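Long-range contacts in putative GntR-family transcriptional regulator (Bordetella bronchiseptica RB50, PDB 3CNV), which probably regulates transcription as a GntR-family repressor or activator, this portion being its UTRA ligand-binding domain, which is expected to sense a small effector molecule: residues 126-131 with 147-152; 50-55 with 62-67; 37-42 with 67-72; 29-34 with 45-50. All coordinates share one frame; numbering follows the deposited sequence. Where two conformers were deposited one is given.

Interaction 1: 126-131 with 147-152; sequences RPLLQV and RGLYLT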
loop_
_atom_site.group_PDB
_atom_site.type_symbol
_atom_site.label_atom_id
_atom_site.label_comp_id
_atom_site.label_asym_id
_atom_site.label_seq_id
_atom_site.Cartn_x
_atom_site.Cartn_y
_atom_site.Cartn_z
ATOM N N ARG C 126 5.402 29.792 -0.868
ATOM C CA ARG C 126 6.214 28.617 -1.321
ATOM C C ARG C 126 5.370 27.345 -1.355
ATOM O O ARG C 126 4.610 27.062 -0.398
ATOM C CB ARG C 126 7.397 28.406 -0.386
ATOM C CG ARG C 126 8.188 27.168 -0.535
ATOM C CD ARG C 126 8.956 27.121 -1.821
ATOM N NE ARG C 126 10.295 27.545 -1.559
ATOM C CZ ARG C 126 11.362 26.777 -1.649
ATOM N NH1 ARG C 126 11.296 25.542 -2.098
ATOM N NH2 ARG C 126 12.510 27.291 -1.343
ATOM N N PRO C 127 5.431 26.593 -2.470
ATOM C CA PRO C 127 4.586 25.377 -2.433
ATOM C C PRO C 127 5.131 24.312 -1.460
ATOM O O PRO C 127 6.370 24.053 -1.394
ATOM C CB PRO C 127 4.672 24.861 -3.853
ATOM C CG PRO C 127 4.995 25.990 -4.671
ATOM C CD PRO C 127 5.896 26.899 -3.837
ATOM N N LEU C 128 4.190 23.776 -0.679
ATOM C CA LEU C 128 4.453 22.728 0.324
ATOM C C LEU C 128 3.475 21.584 0.052
ATOM O O LEU C 128 2.358 21.787 -0.512
ATOM C CB LEU C 128 4.224 23.229 1.766
ATOM C CG LEU C 128 4.949 24.481 2.205
ATOM C CD1 LEU C 128 4.501 24.917 3.670
ATOM C CD2 LEU C 128 6.490 24.266 2.133
ATOM N N LEU C 129 3.922 20.403 0.404
ATOM C CA LEU C 129 3.114 19.158 0.362
ATOM C C LEU C 129 2.417 19.024 1.721
ATOM O O LEU C 129 3.045 19.002 2.774
ATOM C CB LEU C 129 3.931 17.941 0.072
ATOM C CG LEU C 129 3.199 16.585 0.058
ATOM C CD1 LEU C 129 2.183 16.506 -1.092
ATOM C CD2 LEU C 129 4.131 15.422 0.052
ATOM N N GLN C 130 1.097 19.079 1.678
ATOM C CA GLN C 130 0.304 18.887 2.892
ATOM C C GLN C 130 -0.186 17.442 2.928
ATOM O O GLN C 130 -0.782 16.919 1.979
ATOM C CB GLN C 130 -0.827 19.903 3.008
ATOM C CG GLN C 130 -1.795 19.670 4.183
ATOM C CD GLN C 130 -2.809 20.815 4.350
ATOM O OE1 GLN C 130 -2.438 21.951 4.590
ATOM N NE2 GLN C 130 -4.061 20.524 4.142
ATOM N N VAL C 131 0.143 16.787 4.025
ATOM C CA VAL C 131 -0.236 15.395 4.305
ATOM C C VAL C 131 -1.154 15.418 5.552
ATOM O O VAL C 131 -0.723 15.614 6.687
ATOM C CB VAL C 131 0.985 14.453 4.544
ATOM C CG1 VAL C 131 0.504 12.973 4.767
ATOM C CG2 VAL C 131 2.051 14.521 3.346
ATOM N N ARG C 147 -1.439 16.693 10.774
ATOM C CA ARG C 147 -1.259 17.433 9.598
ATOM C C ARG C 147 0.179 17.865 9.443
ATOM O O ARG C 147 0.749 18.597 10.285
ATOM C CB ARG C 147 -2.100 18.683 9.553
ATOM C CG ARG C 147 -1.764 19.446 8.256
ATOM C CD ARG C 147 -2.489 20.798 8.133
ATOM N NE ARG C 147 -2.776 21.412 9.426
ATOM C CZ ARG C 147 -1.947 22.209 10.115
ATOM N NH1 ARG C 147 -0.736 22.490 9.669
ATOM N NH2 ARG C 147 -2.351 22.722 11.276
ATOM N N GLY C 148 0.774 17.360 8.361
ATOM C CA GLY C 148 2.129 17.655 8.064
ATOM C C GLY C 148 2.255 18.614 6.883
ATOM O O GLY C 148 1.523 18.558 5.908
ATOM N N LEU C 149 3.226 19.474 6.984
ATOM C CA LEU C 149 3.557 20.347 5.878
ATOM C C LEU C 149 5.022 20.132 5.612
ATOM O O LEU C 149 5.855 20.395 6.474
ATOM C CB LEU C 149 3.229 21.831 6.195
ATOM C CG LEU C 149 1.757 22.267 6.233
ATOM C CD1 LEU C 149 1.727 23.570 7.075
ATOM C CD2 LEU C 149 1.132 22.479 4.794
ATOM N N TYR C 150 5.291 19.710 4.382
ATOM C CA TYR C 150 6.579 19.245 3.949
ATOM C C TYR C 150 7.111 20.157 2.884
ATOM O O TYR C 150 6.451 20.497 1.898
ATOM C CB TYR C 150 6.488 17.844 3.321
ATOM C CG TYR C 150 6.048 16.706 4.219
ATOM C CD1 TYR C 150 4.928 16.798 5.033
ATOM C CD2 TYR C 150 6.711 15.509 4.192
ATOM C CE1 TYR C 150 4.495 15.697 5.812
ATOM C CE2 TYR C 150 6.295 14.393 4.985
ATOM C CZ TYR C 150 5.191 14.518 5.804
ATOM O OH TYR C 150 4.808 13.429 6.534
ATOM N N LEU C 151 8.357 20.532 3.085
ATOM C CA LEU C 151 9.115 21.272 2.058
ATOM C C LEU C 151 9.844 20.191 1.234
ATOM O O LEU C 151 10.702 19.494 1.723
ATOM C CB LEU C 151 10.123 22.204 2.694
ATOM C CG LEU C 151 11.041 22.932 1.732
ATOM C CD1 LEU C 151 10.139 23.924 0.916
ATOM C CD2 LEU C 151 12.155 23.609 2.515
ATOM N N THR C 152 9.411 20.027 -0.002
ATOM C CA THR C 152 9.851 18.934 -0.865
ATOM C C THR C 152 10.889 19.371 -1.880
ATOM O O THR C 152 10.890 18.920 -3.009
ATOM C CB THR C 152 8.642 18.250 -1.568
ATOM O OG1 THR C 152 7.917 19.206 -2.326
ATOM C CG2 THR C 152 7.744 17.688 -0.593
HETATM O O HOH W 1 7.866 22.003 -1.579
#
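Gly148 N donates almost straight to Val131 O (2.8 Å, 177° at the hydrogen), and Val131 N answers with a bond to Gly148 O. Two residues along, Leu129 and Tyr150 exchange the same kind of bonds, Tyr150 N reaching Leu129 O at 2.9 Å; between these two hydrogen-bonded pairs, Gln130 faces Leu149 as a non-hydrogen-bonded pair.

Gly148 suits its place because the Tyr150 ring comes so near that a beta carbon would crowd CE1. Tyr150 CG stands anti to the carbonyl carbon, beside its own backbone N (chi1 -64°). The ring lies close to Gly148, and Val131 CG2 rests over one face, 4.1 Å from the ring centroid, in a CH-pi contact. These are the partner strands of the hairpin 127-137/141-150, part of the six-stranded antiparallel sheet of the UTRA domain. On the face that carries Leu129 and Tyr150, Leu129 also packs on Leu129 of the second subunit.

On the other face, Gln130 and Leu149 run side by side, with Leu149 CD2 3.7 Å from Gln130 CB. Gln130 OE1 lies against the aliphatic CD of Arg147, 3.7 Å away. Their polar ends look elsewhere: Gln130 NE2 bonds Asp132 and Arg147 bridges to Asp65.

Where the strands part, Leu151 CD1 lies over one face of the Arg126 guanidinium, 3.6 Å from NH1, and also meets Leu128 CD2. A water accepts from Thr152 N at 3.0 Å, while Thr152 OG1 is hydrogen-bonded to Ala109 N of the second subunit.

Interaction 2: 50-55 with 62-67; sequences IRRQLS and VIDDLW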
loop_
_atom_site.group_PDB
_atom_site.type_symbol
_atom_site.label_atom_id
_atom_site.label_comp_id
_atom_site.label_asym_id
_atom_site.label_seq_id
_atom_site.Cartn_x
_atom_site.Cartn_y
_atom_site.Cartn_z
ATOM N N ILE C 50 0.304 18.751 19.781
ATOM C CA ILE C 50 1.715 19.005 19.639
ATOM C C ILE C 50 1.994 19.565 18.250
ATOM O O ILE C 50 1.424 19.126 17.235
ATOM C CB ILE C 50 2.483 17.650 19.762
ATOM C CG1 ILE C 50 2.107 16.921 21.082
ATOM C CG2 ILE C 50 3.999 17.837 19.544
ATOM C CD1 ILE C 50 2.589 15.453 21.118
ATOM N N ARG C 51 2.829 20.579 18.224
ATOM C CA ARG C 51 3.530 20.994 17.009
ATOM C C ARG C 51 4.997 20.622 17.066
ATOM O O ARG C 51 5.698 20.879 18.073
ATOM C CB ARG C 51 3.365 22.487 16.770
ATOM C CG ARG C 51 4.048 22.873 15.458
ATOM C CD ARG C 51 3.800 24.247 15.061
ATOM N NE ARG C 51 2.473 24.367 14.496
ATOM C CZ ARG C 51 2.054 25.470 13.909
ATOM N NH1 ARG C 51 2.892 26.525 13.829
ATOM N NH2 ARG C 51 0.824 25.506 13.396
ATOM N N ARG C 52 5.484 19.992 16.006
ATOM C CA ARG C 52 6.940 19.729 15.945
ATOM C C ARG C 52 7.550 19.996 14.594
ATOM O O ARG C 52 6.884 19.970 13.578
ATOM C CB ARG C 52 7.274 18.317 16.421
ATOM C CG ARG C 52 6.768 17.274 15.675
ATOM C CD ARG C 52 7.759 16.858 14.586
ATOM N NE ARG C 52 7.191 15.681 14.006
ATOM C CZ ARG C 52 7.375 14.448 14.449
ATOM N NH1 ARG C 52 8.238 14.216 15.419
ATOM N NH2 ARG C 52 6.746 13.448 13.847
ATOM N N GLN C 53 8.852 20.203 14.620
ATOM C CA GLN C 53 9.627 20.365 13.394
ATOM C C GLN C 53 10.546 19.149 13.206
ATOM O O GLN C 53 11.336 18.788 14.078
ATOM C CB GLN C 53 10.435 21.700 13.515
ATOM C CG GLN C 53 11.331 22.138 12.321
ATOM C CD GLN C 53 12.321 23.197 12.723
ATOM O OE1 GLN C 53 13.265 22.931 13.424
ATOM N NE2 GLN C 53 12.118 24.413 12.246
ATOM N N LEU C 54 10.468 18.548 12.040
ATOM C CA LEU C 54 11.514 17.648 11.560
ATOM C C LEU C 54 12.483 18.363 10.670
ATOM O O LEU C 54 12.120 19.162 9.780
ATOM C CB LEU C 54 10.908 16.460 10.773
ATOM C CG LEU C 54 10.023 15.540 11.582
ATOM C CD1 LEU C 54 9.493 14.463 10.581
ATOM C CD2 LEU C 54 10.672 14.877 12.881
ATOM N N SER C 55 13.726 18.040 10.901
ATOM C CA SER C 55 14.844 18.513 10.118
ATOM C C SER C 55 15.647 17.329 9.602
ATOM O O SER C 55 15.778 16.316 10.287
ATOM C CB SER C 55 15.769 19.401 10.961
ATOM O OG SER C 55 15.125 20.609 11.303
ATOM N N VAL C 62 9.832 19.451 7.707
ATOM C CA VAL C 62 8.424 19.195 8.078
ATOM C C VAL C 62 7.994 19.994 9.294
ATOM O O VAL C 62 8.710 20.081 10.287
ATOM C CB VAL C 62 8.179 17.621 8.319
ATOM C CG1 VAL C 62 6.726 17.293 8.504
ATOM C CG2 VAL C 62 8.744 16.789 7.161
ATOM N N ILE C 63 6.785 20.534 9.216
ATOM C CA ILE C 63 6.075 21.009 10.387
ATOM C C ILE C 63 4.815 20.153 10.542
ATOM O O ILE C 63 3.962 20.056 9.634
ATOM C CB ILE C 63 5.711 22.540 10.380
ATOM C CG1 ILE C 63 6.923 23.405 10.145
ATOM C CG2 ILE C 63 4.933 22.954 11.687
ATOM C CD1 ILE C 63 7.905 23.539 11.329
ATOM N N ASP C 64 4.795 19.418 11.647
ATOM C CA ASP C 64 3.677 18.519 11.988
ATOM C C ASP C 64 2.865 19.126 13.130
ATOM O O ASP C 64 3.422 19.580 14.132
ATOM C CB ASP C 64 4.147 17.172 12.495
ATOM C CG ASP C 64 4.598 16.214 11.434
ATOM O OD1 ASP C 64 3.985 16.216 10.326
ATOM O OD2 ASP C 64 5.554 15.383 11.756
ATOM N N ASP C 65 1.557 19.130 12.966
ATOM C CA ASP C 65 0.599 19.413 14.049
ATOM C C ASP C 65 -0.109 18.091 14.303
ATOM O O ASP C 65 -0.629 17.496 13.377
ATOM C CB ASP C 65 -0.455 20.481 13.711
ATOM C CG ASP C 65 0.092 21.892 13.757
ATOM O OD1 ASP C 65 0.938 22.160 14.608
ATOM O OD2 ASP C 65 -0.342 22.744 12.953
ATOM N N LEU C 66 -0.217 17.710 15.562
ATOM C CA LEU C 66 -0.828 16.418 15.980
ATOM C C LEU C 66 -1.901 16.721 17.003
ATOM O O LEU C 66 -1.776 17.622 17.815
ATOM C CB LEU C 66 0.231 15.524 16.707
ATOM C CG LEU C 66 1.429 14.847 16.125
ATOM C CD1 LEU C 66 2.567 15.828 15.755
ATOM C CD2 LEU C 66 1.804 13.818 17.176
ATOM N N TRP C 67 -2.926 15.895 17.005
ATOM C CA TRP C 67 -3.990 15.984 17.988
ATOM C C TRP C 67 -4.244 14.529 18.448
ATOM O O TRP C 67 -4.480 13.633 17.643
ATOM C CB TRP C 67 -5.287 16.515 17.361
ATOM C CG TRP C 67 -5.292 17.958 16.943
ATOM C CD1 TRP C 67 -5.731 19.018 17.668
ATOM C CD2 TRP C 67 -4.820 18.485 15.707
ATOM N NE1 TRP C 67 -5.573 20.171 16.954
ATOM C CE2 TRP C 67 -4.991 19.868 15.749
ATOM C CE3 TRP C 67 -4.279 17.914 14.567
ATOM C CZ2 TRP C 67 -4.650 20.697 14.668
ATOM C CZ3 TRP C 67 -3.928 18.721 13.519
ATOM C CH2 TRP C 67 -4.092 20.107 13.567
#
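Arg51 holds Asp65 side-on: NE donates to OD1 (2.7 Å, 174° at the hydrogen) and NH2 to OD2 (3.0 Å). Both oxygens use their syn lone pairs, and the two flat groups are nearly coplanar, 26° apart. Each partner has a second claim on it, since Asp65 OD2 also bridges to Arg147 and Arg51 NH2 to Glu115. Ile63 CG2 lies over one face of this guanidinium.

Arg52 and Asp64, on the opposite face of the sheet, pair differently. Here NE (2.8 Å) and NH2 (3.1 Å) of Arg52 both converge on Asp64 OD2 from its anti side, with the planes 49° apart and Leu54 CD2 over one guanidinium face, toward its rim. Arg52 NH1 goes to Ser21 OG, and NH2 also binds a citrate, probably from the crystallisation liquor.

Between the two charged faces, six backbone bonds of the hairpin 46-56/59-69 pair Ile50 with Leu66, Arg52 with Asp64 and Leu54 with Val62; Leu66 O also accepts from Thr49 OG1. Gln53 packs its CB on Ile63 CD1 (3.8 Å) while its amide is satisfied by Arg22 and Leu119 O.

Buried arginines thus meet carboxylates, probably favouring charged forms, although Arg146 crowds Arg52 with like charge; the citrate may mark an anion-accepting pocket.

Interaction 3: 37-42 with 67-72; sequences RALELR and WLPGTH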
loop_
_atom_site.group_PDB
_atom_site.type_symbol
_atom_site.label_atom_id
_atom_site.label_comp_id
_atom_site.label_asym_id
_atom_site.label_seq_id
_atom_site.Cartn_x
_atom_site.Cartn_y
_atom_site.Cartn_z
ATOM N N ARG C 37 -14.495 14.810 15.357
ATOM C CA ARG C 37 -15.151 13.857 14.437
ATOM C C ARG C 37 -14.124 12.854 13.876
ATOM O O ARG C 37 -14.400 11.642 13.789
ATOM C CB ARG C 37 -15.967 14.556 13.339
ATOM C CG ARG C 37 -15.333 14.604 11.980
ATOM C CD ARG C 37 -16.312 15.185 10.959
ATOM N NE ARG C 37 -15.773 15.202 9.600
ATOM C CZ ARG C 37 -16.210 14.411 8.625
ATOM N NH1 ARG C 37 -17.207 13.560 8.856
ATOM N NH2 ARG C 37 -15.664 14.485 7.416
ATOM N N ALA C 38 -12.936 13.322 13.582
ATOM C CA ALA C 38 -11.884 12.441 13.047
ATOM C C ALA C 38 -11.486 11.366 14.075
ATOM O O ALA C 38 -11.199 10.232 13.729
ATOM C CB ALA C 38 -10.643 13.275 12.590
ATOM N N LEU C 39 -11.513 11.764 15.341
ATOM C CA LEU C 39 -11.074 10.944 16.504
ATOM C C LEU C 39 -12.247 10.234 17.171
ATOM O O LEU C 39 -12.085 9.444 18.104
ATOM C CB LEU C 39 -10.255 11.815 17.489
ATOM C CG LEU C 39 -8.829 12.235 17.084
ATOM C CD1 LEU C 39 -8.096 13.257 18.112
ATOM C CD2 LEU C 39 -7.896 11.014 16.775
ATOM N N GLU C 40 -13.416 10.428 16.592
ATOM C CA GLU C 40 -14.662 9.840 17.090
ATOM C C GLU C 40 -14.833 10.159 18.567
ATOM O O GLU C 40 -15.111 9.294 19.392
ATOM C CB GLU C 40 -14.722 8.329 16.796
ATOM C CG GLU C 40 -14.732 8.063 15.254
ATOM C CD GLU C 40 -14.476 6.617 14.846
ATOM O OE1 GLU C 40 -14.690 5.707 15.668
ATOM O OE2 GLU C 40 -14.030 6.393 13.694
ATOM N N LEU C 41 -14.616 11.429 18.907
ATOM C CA LEU C 41 -14.829 11.919 20.272
ATOM C C LEU C 41 -16.199 12.587 20.449
ATOM O O LEU C 41 -16.823 13.022 19.497
ATOM C CB LEU C 41 -13.763 12.912 20.681
ATOM C CG LEU C 41 -12.312 12.522 20.349
ATOM C CD1 LEU C 41 -11.330 13.598 20.837
ATOM C CD2 LEU C 41 -12.050 11.254 20.999
ATOM N N ARG C 42 -16.613 12.683 21.709
ATOM C CA ARG C 42 -17.773 13.481 22.081
ATOM C C ARG C 42 -17.383 14.912 21.949
ATOM O O ARG C 42 -16.276 15.263 22.149
ATOM C CB ARG C 42 -18.267 13.225 23.531
ATOM C CG ARG C 42 -18.597 11.768 23.835
ATOM C CD ARG C 42 -18.886 11.502 25.335
ATOM N NE ARG C 42 -18.111 10.342 25.798
ATOM C CZ ARG C 42 -16.852 10.423 26.252
ATOM N NH1 ARG C 42 -16.280 11.594 26.373
ATOM N NH2 ARG C 42 -16.183 9.346 26.643
ATOM N N TRP C 67 -2.926 15.895 17.005
ATOM C CA TRP C 67 -3.990 15.984 17.988
ATOM C C TRP C 67 -4.244 14.529 18.448
ATOM O O TRP C 67 -4.480 13.633 17.643
ATOM C CB TRP C 67 -5.287 16.515 17.361
ATOM C CG TRP C 67 -5.292 17.958 16.943
ATOM C CD1 TRP C 67 -5.731 19.018 17.668
ATOM C CD2 TRP C 67 -4.820 18.485 15.707
ATOM N NE1 TRP C 67 -5.573 20.171 16.954
ATOM C CE2 TRP C 67 -4.991 19.868 15.749
ATOM C CE3 TRP C 67 -4.279 17.914 14.567
ATOM C CZ2 TRP C 67 -4.650 20.697 14.668
ATOM C CZ3 TRP C 67 -3.928 18.721 13.519
ATOM C CH2 TRP C 67 -4.092 20.107 13.567
ATOM N N LEU C 68 -4.216 14.341 19.734
ATOM C CA LEU C 68 -4.403 13.059 20.389
ATOM C C LEU C 68 -5.500 13.106 21.460
ATOM O O LEU C 68 -5.603 14.055 22.192
ATOM C CB LEU C 68 -3.093 12.658 21.021
ATOM C CG LEU C 68 -1.843 12.671 20.118
ATOM C CD1 LEU C 68 -0.581 12.791 20.956
ATOM C CD2 LEU C 68 -1.840 11.354 19.321
ATOM N N PRO C 69 -6.311 12.040 21.559
ATOM C CA PRO C 69 -7.407 12.049 22.564
ATOM C C PRO C 69 -6.848 12.179 24.021
ATOM O O PRO C 69 -5.969 11.432 24.435
ATOM C CB PRO C 69 -8.107 10.731 22.327
ATOM C CG PRO C 69 -7.115 9.872 21.519
ATOM C CD PRO C 69 -6.221 10.776 20.804
ATOM N N GLY C 70 -7.312 13.187 24.741
ATOM C CA GLY C 70 -6.750 13.522 26.066
ATOM C C GLY C 70 -6.784 12.279 26.940
ATOM O O GLY C 70 -5.853 11.993 27.671
ATOM N N THR C 71 -7.849 11.518 26.761
ATOM C CA THR C 71 -8.157 10.337 27.557
ATOM C C THR C 71 -6.985 9.384 27.587
ATOM O O THR C 71 -6.475 9.066 28.643
ATOM C CB THR C 71 -9.434 9.587 27.028
ATOM O OG1 THR C 71 -9.280 9.176 25.636
ATOM C CG2 THR C 71 -10.689 10.469 27.183
ATOM N N HIS C 72 -6.465 9.032 26.428
ATOM C CA HIS C 72 -5.430 7.987 26.366
ATOM C C HIS C 72 -4.022 8.546 26.562
ATOM O O HIS C 72 -3.047 7.800 26.662
ATOM C CB HIS C 72 -5.517 7.230 25.047
ATOM C CG HIS C 72 -6.872 6.663 24.779
ATOM N ND1 HIS C 72 -7.661 7.076 23.725
ATOM C CD2 HIS C 72 -7.596 5.730 25.451
ATOM C CE1 HIS C 72 -8.801 6.404 23.744
ATOM N NE2 HIS C 72 -8.790 5.583 24.782
#
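Leaving helix 33-38, the chain passes beside the end of strand 59-69 without pairing to it, the CA atoms of Leu39 and Pro69 staying 7.2 Å apart. The turn is a Schellman motif, in which Glu40 takes a positive phi of 52° and so ends the helix and turns the chain; Leu39 before it and Leu41 after it can then both face the strand.

Leu39 does most of the touching, and with a single methyl. Its CD1 stands anti to CA (chi2 175°), at the far end of the side chain, and rests against Trp67 O (3.7 Å), Pro69 CD (4.1 Å) and, more loosely, Trp67 CB (4.4 Å). Leu41 CD2 approaches Pro69 CB at 4.2 Å, the two side chains crossing at about a right angle.

The contact lays the helix and its following turn over one face of the antiparallel sheet of the UTRA domain. Val47 of the neighbouring strand shares that face and touches Leu39, Leu41 and Trp67. Proline suits the place of Pro69: its compact ring gives two leucines an apolar surface, and it needs no acceptor for a backbone N-H. Leu68 points away from the helix side, packing on Phe73 and Leu76.

Interaction 4: 29-34 with 45-50; sequences LRAPAE and ETVVTI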
loop_
_atom_site.group_PDB
_atom_site.type_symbol
_atom_site.label_atom_id
_atom_site.label_comp_id
_atom_site.label_asym_id
_atom_site.label_seq_id
_atom_site.Cartn_x
_atom_site.Cartn_y
_atom_site.Cartn_z
ATOM N N LEU C 29 -6.283 21.157 24.792
ATOM C CA LEU C 29 -7.407 21.982 24.445
ATOM C C LEU C 29 -8.666 21.226 24.092
ATOM O O LEU C 29 -8.681 20.010 23.931
ATOM C CB LEU C 29 -7.061 22.937 23.319
ATOM C CG LEU C 29 -6.272 22.394 22.136
ATOM C CD1 LEU C 29 -7.144 21.812 21.029
ATOM C CD2 LEU C 29 -5.376 23.582 21.613
ATOM N N ARG C 30 -9.746 21.985 23.984
ATOM C CA ARG C 30 -11.047 21.432 23.552
ATOM C C ARG C 30 -10.894 21.099 22.078
ATOM O O ARG C 30 -10.468 21.944 21.300
ATOM C CB ARG C 30 -12.166 22.446 23.765
ATOM C CG ARG C 30 -13.570 21.963 23.344
ATOM C CD ARG C 30 -14.612 23.024 23.590
ATOM N NE ARG C 30 -15.931 22.634 23.114
ATOM C CZ ARG C 30 -16.977 22.394 23.888
ATOM N NH1 ARG C 30 -16.882 22.533 25.197
ATOM N NH2 ARG C 30 -18.147 22.059 23.346
ATOM N N ALA C 31 -11.229 19.870 21.697
ATOM C CA ALA C 31 -11.166 19.461 20.301
ATOM C C ALA C 31 -11.979 20.437 19.413
ATOM O O ALA C 31 -13.167 20.578 19.653
ATOM C CB ALA C 31 -11.711 17.968 20.141
ATOM N N PRO C 32 -11.362 21.051 18.357
ATOM C CA PRO C 32 -12.175 21.622 17.292
ATOM C C PRO C 32 -13.072 20.507 16.765
ATOM O O PRO C 32 -12.725 19.338 16.860
ATOM C CB PRO C 32 -11.139 22.061 16.241
ATOM C CG PRO C 32 -9.859 22.239 17.000
ATOM C CD PRO C 32 -9.913 21.154 18.045
ATOM N N ALA C 33 -14.221 20.867 16.217
ATOM C CA ALA C 33 -15.249 19.887 15.885
ATOM C C ALA C 33 -14.783 18.883 14.826
ATOM O O ALA C 33 -15.134 17.719 14.851
ATOM C CB ALA C 33 -16.536 20.630 15.413
ATOM N N GLU C 34 -13.962 19.358 13.910
ATOM C CA GLU C 34 -13.380 18.528 12.823
ATOM C C GLU C 34 -12.456 17.451 13.388
ATOM O O GLU C 34 -12.469 16.292 12.960
ATOM C CB GLU C 34 -12.593 19.405 11.827
ATOM C CG GLU C 34 -11.412 20.178 12.502
ATOM C CD GLU C 34 -11.404 21.693 12.155
ATOM O OE1 GLU C 34 -12.291 22.138 11.374
ATOM O OE2 GLU C 34 -10.500 22.432 12.653
ATOM N N GLU C 45 -14.679 17.125 24.103
ATOM C CA GLU C 45 -13.552 16.340 24.604
ATOM C C GLU C 45 -12.244 17.074 24.410
ATOM O O GLU C 45 -12.036 17.763 23.416
ATOM C CB GLU C 45 -13.459 14.923 23.998
ATOM C CG GLU C 45 -14.490 13.967 24.530
ATOM C CD GLU C 45 -14.055 12.503 24.331
ATOM O OE1 GLU C 45 -12.854 12.206 24.540
ATOM O OE2 GLU C 45 -14.888 11.668 23.957
ATOM N N THR C 46 -11.404 16.921 25.417
ATOM C CA THR C 46 -10.053 17.453 25.436
ATOM C C THR C 46 -9.117 16.573 24.621
ATOM O O THR C 46 -9.212 15.356 24.648
ATOM C CB THR C 46 -9.566 17.617 26.913
ATOM O OG1 THR C 46 -10.368 18.658 27.554
ATOM C CG2 THR C 46 -8.138 17.925 26.970
ATOM N N VAL C 47 -8.252 17.253 23.871
ATOM C CA VAL C 47 -7.169 16.662 23.087
ATOM C C VAL C 47 -5.826 17.310 23.462
ATOM O O VAL C 47 -5.743 18.440 23.847
ATOM C CB VAL C 47 -7.379 16.733 21.530
ATOM C CG1 VAL C 47 -8.642 15.847 21.097
ATOM C CG2 VAL C 47 -7.499 18.168 21.063
ATOM N N VAL C 48 -4.788 16.516 23.400
ATOM C CA VAL C 48 -3.434 17.051 23.487
ATOM C C VAL C 48 -3.037 17.399 22.073
ATOM O O VAL C 48 -3.269 16.620 21.121
ATOM C CB VAL C 48 -2.430 16.009 23.977
ATOM C CG1 VAL C 48 -0.953 16.644 24.060
ATOM C CG2 VAL C 48 -2.870 15.452 25.274
ATOM N N THR C 49 -2.449 18.567 21.928
ATOM C CA THR C 49 -1.887 18.923 20.659
ATOM C C THR C 49 -0.419 19.260 20.772
ATOM O O THR C 49 0.038 19.922 21.690
ATOM C CB THR C 49 -2.687 20.088 19.969
ATOM O OG1 THR C 49 -2.380 20.101 18.551
ATOM C CG2 THR C 49 -2.360 21.464 20.644
ATOM N N ILE C 50 0.304 18.751 19.781
ATOM C CA ILE C 50 1.715 19.005 19.639
ATOM C C ILE C 50 1.994 19.565 18.250
ATOM O O ILE C 50 1.424 19.126 17.235
ATOM C CB ILE C 50 2.483 17.650 19.762
ATOM C CG1 ILE C 50 2.107 16.921 21.082
ATOM C CG2 ILE C 50 3.999 17.837 19.544
ATOM C CD1 ILE C 50 2.589 15.453 21.118
#
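Leu29 and Val47 are joined by two backbone hydrogen bonds, Leu29 N to Val47 O at 2.9 Å and Val47 N to Leu29 O at 2.8 Å. A third, Ala31 N to Glu45 O (2.8 Å, 169° at the hydrogen), extends the pairing past the regular end of strand 20-30. Between them Arg30 faces Thr46 as a non-hydrogen-bonded pair with diverging side chains, and Thr46 CA adds a C-H...O contact to Leu29 O (3.3 Å). After Ala31 the chain leaves the sheet, with Pro32 at the N-cap position of helix 33-38; a proline there sacrifices no N-H needed by the helix.

The apolar contacts gather on one face. Leu29 holds CG in the crowded position between backbone N and carbonyl carbon (chi1 44°), and its two methyls divide their partners: CD1 touches Val47 CG2 at 3.7 Å, CD2 touches Thr49 CG2 at 3.8 Å. Val47 uses its other methyl on the small Ala31, CG1 to CB 3.9 Å. A branched residue suits this spot, offering one methyl to each neighbour.

Polar side-chain ends find partners beyond the two segments. Thr49 turns only its methyl to Leu29, while its OG1 bonds to a main-chain oxygen of the next strand, that of Leu66; Glu45 forms a salt bridge with Arg42, in the connection leading from helix 33-38 to strand 46-56.

The join depends on main-chain bonds for its register and on aliphatic methyls for its packing, without charge pairing between the two segments.

All four contacts belong to one antiparallel sheet and the helix beside it. Interaction 2 is the most central and wholly buried, and it combines strand pairing with paired charges; interaction 1, also buried, lies further out and reaches the second subunit. The two are linked through adjacent strands, Leu149 N probably hydrogen-bonding to Ile63 O. Interactions 3 and 4, their centres about 7 Å apart, lie toward the other end of the sheet. Interaction 4 is partly exposed strand pairing, whereas interaction 3 is small but buried apolar packing, side chain on side chain and on backbone. Strand 46-56 serves interactions 2 and 4, strand 59-69 interactions 2 and 3.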